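Local atomic coordinates of decapping and exoribonuclease protein 1 (Kluyveromyces lactis, PDB entry 4GPS), a protein that removes NAD caps from the 5' ends of RNAs, and also has mRNA decapping and 5'-3' exoribonuclease activity that depends on a divalent metal cation. Residues 374-377 and 378-382. Numbering follows the deposited sequence.
Sequences NDWF and QHIFQ
Over one face of the Trp376 indole lies the side chain of Ile380, one helical turn on, in a CH-pi arrangement: CG1 of Ile380 sits above the six-membered ring of Trp376, displaced toward the rim, though it is modelled too close for its exact distance to be trusted. CG2 of Ile380 follows the same ring outward to CH2 of Trp376, while CD2 of His379 comes obliquely to the benzo end. With CG anti to the backbone N (chi1 166°), the indole is swung forward along the helix, which brings its face alongside the residue four places later. Phe377 repeats the i to i+4 theme with Phe381. Their planes are inclined at 75° and the pair is oblique, touching through CE2 of Phe377 and CE2 of Phe381 at 3.5 Å. The carbonyl oxygen of Phe377 lies at the edge of the Phe381 ring, 3.3 Å from its CD2, and a water lies in the plane of the Phe377 ring at its edge. That water donates to OD1 of Asn374 and accepts from NE2 of Gln378, bridging two polar side chains a turn apart; the Gln378 chain bends at chi2, and its NE2 also donates to the carbonyl oxygen of Leu269. The backbone carries the usual alpha-helical bonds, from Gln378 N to Asn374 O at 3.1 Å and from Ile380 N to Trp376 O at 3.0 Å, with a weak one from Phe381 N to Phe377 O. This part of helix 370-393 is amphipathic: its buried residues Phe377, Ile380 and Phe381 pack on helix 182-190, where Trp376 NE1 also bonds to Ile188 O, while Asn374, Asp375, Gln378 and His379 are partly exposed. Phe67 and Phe178 meet Trp376 and Phe381, respectively, edge-to-face, and Phe377 reaches Leu275 of strand 273-285.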
ATOM      1  N   ASN A 374      10.697   6.943  -4.416  1.00 38.83           N
ATOM      2  CA  ASN A 374      10.366   8.175  -3.720  1.00 36.64           C
ATOM      3  C   ASN A 374      10.465   9.389  -4.670  1.00 36.21           C
ATOM      4  O   ASN A 374       9.602  10.253  -4.664  1.00 39.59           O
ATOM      5  CB  ASN A 374      11.300   8.342  -2.529  1.00 38.94           C
ATOM      6  CG  ASN A 374      10.957   9.533  -1.707  1.00 43.02           C
ATOM      7  OD1 ASN A 374       9.801   9.764  -1.417  1.00 46.47           O
ATOM      8  ND2 ASN A 374      11.957  10.310  -1.327  1.00 46.51           N
ATOM      9  N   ASP A 375      11.500   9.455  -5.506  1.00 37.39           N
ATOM     10  CA  ASP A 375      11.631  10.586  -6.435  1.00 36.98           C
ATOM     11  C   ASP A 375      10.491  10.578  -7.446  1.00 41.34           C
ATOM     12  O   ASP A 375       9.891  11.634  -7.738  1.00 45.27           O
ATOM     13  CB  ASP A 375      12.966  10.554  -7.193  1.00 37.23           C
ATOM     14  CG  ASP A 375      14.170  10.835  -6.299  1.00 43.16           C
ATOM     15  OD1 ASP A 375      14.052  11.561  -5.273  1.00 48.51           O
ATOM     16  OD2 ASP A 375      15.254  10.328  -6.648  1.00 49.16           O
ATOM     17  N   TRP A 376      10.191   9.385  -7.979  1.00 39.76           N
ATOM     18  CA  TRP A 376       9.110   9.202  -8.942  1.00 38.46           C
ATOM     19  C   TRP A 376       7.782   9.669  -8.320  1.00 41.29           C
ATOM     20  O   TRP A 376       6.979  10.352  -8.969  1.00 37.84           O
ATOM     21  CB  TRP A 376       8.991   7.731  -9.311  1.00 39.21           C
ATOM     22  CG  TRP A 376       7.713   7.419 -10.020  1.00 40.61           C
ATOM     23  CD1 TRP A 376       6.669   6.695  -9.531  1.00 35.08           C
ATOM     24  CD2 TRP A 376       7.332   7.826 -11.353  1.00 40.99           C
ATOM     25  NE1 TRP A 376       5.669   6.621 -10.464  1.00 32.42           N
ATOM     26  CE2 TRP A 376       6.043   7.305 -11.590  1.00 37.21           C
ATOM     27  CE3 TRP A 376       7.958   8.583 -12.362  1.00 36.50           C
ATOM     28  CZ2 TRP A 376       5.359   7.510 -12.803  1.00 39.43           C
ATOM     29  CZ3 TRP A 376       7.277   8.786 -13.559  1.00 40.73           C
ATOM     30  CH2 TRP A 376       5.989   8.251 -13.768  1.00 40.22           C
ATOM     31  N   PHE A 377       7.573   9.257  -7.063  1.00 36.85           N
ATOM     32  CA  PHE A 377       6.401   9.605  -6.281  1.00 36.87           C
ATOM     33  C   PHE A 377       6.182  11.130  -6.274  1.00 38.50           C
ATOM     34  O   PHE A 377       5.088  11.607  -6.585  1.00 39.75           O
ATOM     35  CB  PHE A 377       6.589   9.101  -4.843  1.00 35.68           C
ATOM     36  CG  PHE A 377       5.493   9.496  -3.906  1.00 36.13           C
ATOM     37  CD1 PHE A 377       5.792  10.086  -2.691  1.00 40.76           C
ATOM     38  CD2 PHE A 377       4.166   9.166  -4.181  1.00 39.52           C
ATOM     39  CE1 PHE A 377       4.786  10.320  -1.748  1.00 40.56           C
ATOM     40  CE2 PHE A 377       3.155   9.393  -3.255  1.00 36.86           C
ATOM     41  CZ  PHE A 377       3.466   9.964  -2.034  1.00 40.27           C
ATOM     42  N   GLN A 378       7.228  11.862  -5.889  1.00 39.56           N
ATOM     43  CA  GLN A 378       7.226  13.326  -5.833  1.00 40.95           C
ATOM     44  C   GLN A 378       6.914  13.905  -7.192  1.00 42.33           C
ATOM     45  O   GLN A 378       6.189  14.904  -7.281  1.00 40.60           O
ATOM     46  CB  GLN A 378       8.605  13.859  -5.409  1.00 39.03           C
ATOM     47  CG  GLN A 378       8.906  13.744  -3.903  1.00 36.25           C
ATOM     48  CD  GLN A 378       7.929  14.563  -3.054  1.00 39.97           C
ATOM     49  OE1 GLN A 378       7.591  15.698  -3.410  1.00 37.56           O
ATOM     50  NE2 GLN A 378       7.483  13.997  -1.926  1.00 35.40           N
ATOM     51  N   HIS A 379       7.462  13.277  -8.240  1.00 42.59           N
ATOM     52  CA  HIS A 379       7.264  13.751  -9.612  1.00 44.81           C
ATOM     53  C   HIS A 379       5.865  13.627 -10.212  1.00 42.98           C
ATOM     54  O   HIS A 379       5.250  14.664 -10.475  1.00 46.57           O
ATOM     55  CB  HIS A 379       8.260  13.092 -10.586  1.00 45.18           C
ATOM     56  CG  HIS A 379       8.172  13.628 -11.987  1.00 45.35           C
ATOM     57  ND1 HIS A 379       8.739  14.826 -12.365  1.00 50.23           N
ATOM     58  CD2 HIS A 379       7.553  13.146 -13.092  1.00 43.58           C
ATOM     59  CE1 HIS A 379       8.475  15.058 -13.641  1.00 44.23           C
ATOM     60  NE2 HIS A 379       7.759  14.053 -14.105  1.00 43.70           N
ATOM     61  N   ILE A 380       5.356  12.406 -10.440  1.00 43.02           N
ATOM     62  CA  ILE A 380       4.029  12.270 -11.078  1.00 43.51           C
ATOM     63  C   ILE A 380       2.932  12.857 -10.277  1.00 42.80           C
ATOM     64  O   ILE A 380       1.945  13.278 -10.862  1.00 44.75           O
ATOM     65  CB  ILE A 380       3.514  10.811 -11.387  1.00 45.61           C
ATOM     66  CG1 ILE A 380       4.325   9.809 -10.618  1.00 46.51           C
ATOM     67  CG2 ILE A 380       3.356  10.580 -12.898  1.00 41.37           C
ATOM     68  CD1 ILE A 380       3.774   9.654  -9.274  1.00 47.72           C
ATOM     69  N   PHE A 381       3.039  12.871  -8.950  1.00 38.67           N
ATOM     70  CA  PHE A 381       1.925  13.489  -8.260  1.00 40.96           C
ATOM     71  C   PHE A 381       1.822  14.982  -8.545  1.00 37.95           C
ATOM     72  O   PHE A 381       0.726  15.501  -8.673  1.00 37.32           O
ATOM     73  CB  PHE A 381       1.929  13.157  -6.769  1.00 40.75           C
ATOM     74  CG  PHE A 381       1.195  11.892  -6.461  1.00 34.93           C
ATOM     75  CD1 PHE A 381      -0.184  11.894  -6.340  1.00 38.35           C
ATOM     76  CD2 PHE A 381       1.880  10.681  -6.343  1.00 33.34           C
ATOM     77  CE1 PHE A 381      -0.877  10.702  -6.097  1.00 34.83           C
ATOM     78  CE2 PHE A 381       1.209   9.506  -6.108  1.00 32.95           C
ATOM     79  CZ  PHE A 381      -0.176   9.506  -5.982  1.00 31.43           C
ATOM     80  N   GLN A 382       2.957  15.649  -8.717  1.00 39.40           N
ATOM     81  CA  GLN A 382       2.953  17.069  -9.022  1.00 43.60           C
ATOM     82  C   GLN A 382       2.475  17.208 -10.464  1.00 46.25           C
ATOM     83  O   GLN A 382       1.659  18.069 -10.790  1.00 49.90           O
ATOM     84  CB  GLN A 382       4.362  17.656  -8.863  1.00 45.51           C
ATOM     85  CG  GLN A 382       4.451  19.176  -9.045  1.00 42.96           C
ATOM     86  CD  GLN A 382       3.578  19.941  -8.053  1.00 45.20           C
ATOM     87  OE1 GLN A 382       3.320  19.465  -6.954  1.00 41.02           O
ATOM     88  NE2 GLN A 382       3.127  21.134  -8.443  1.00 41.84           N
TER
HETATM   89  O   HOH W   1       8.214  11.951  -0.739  1.00 43.93           O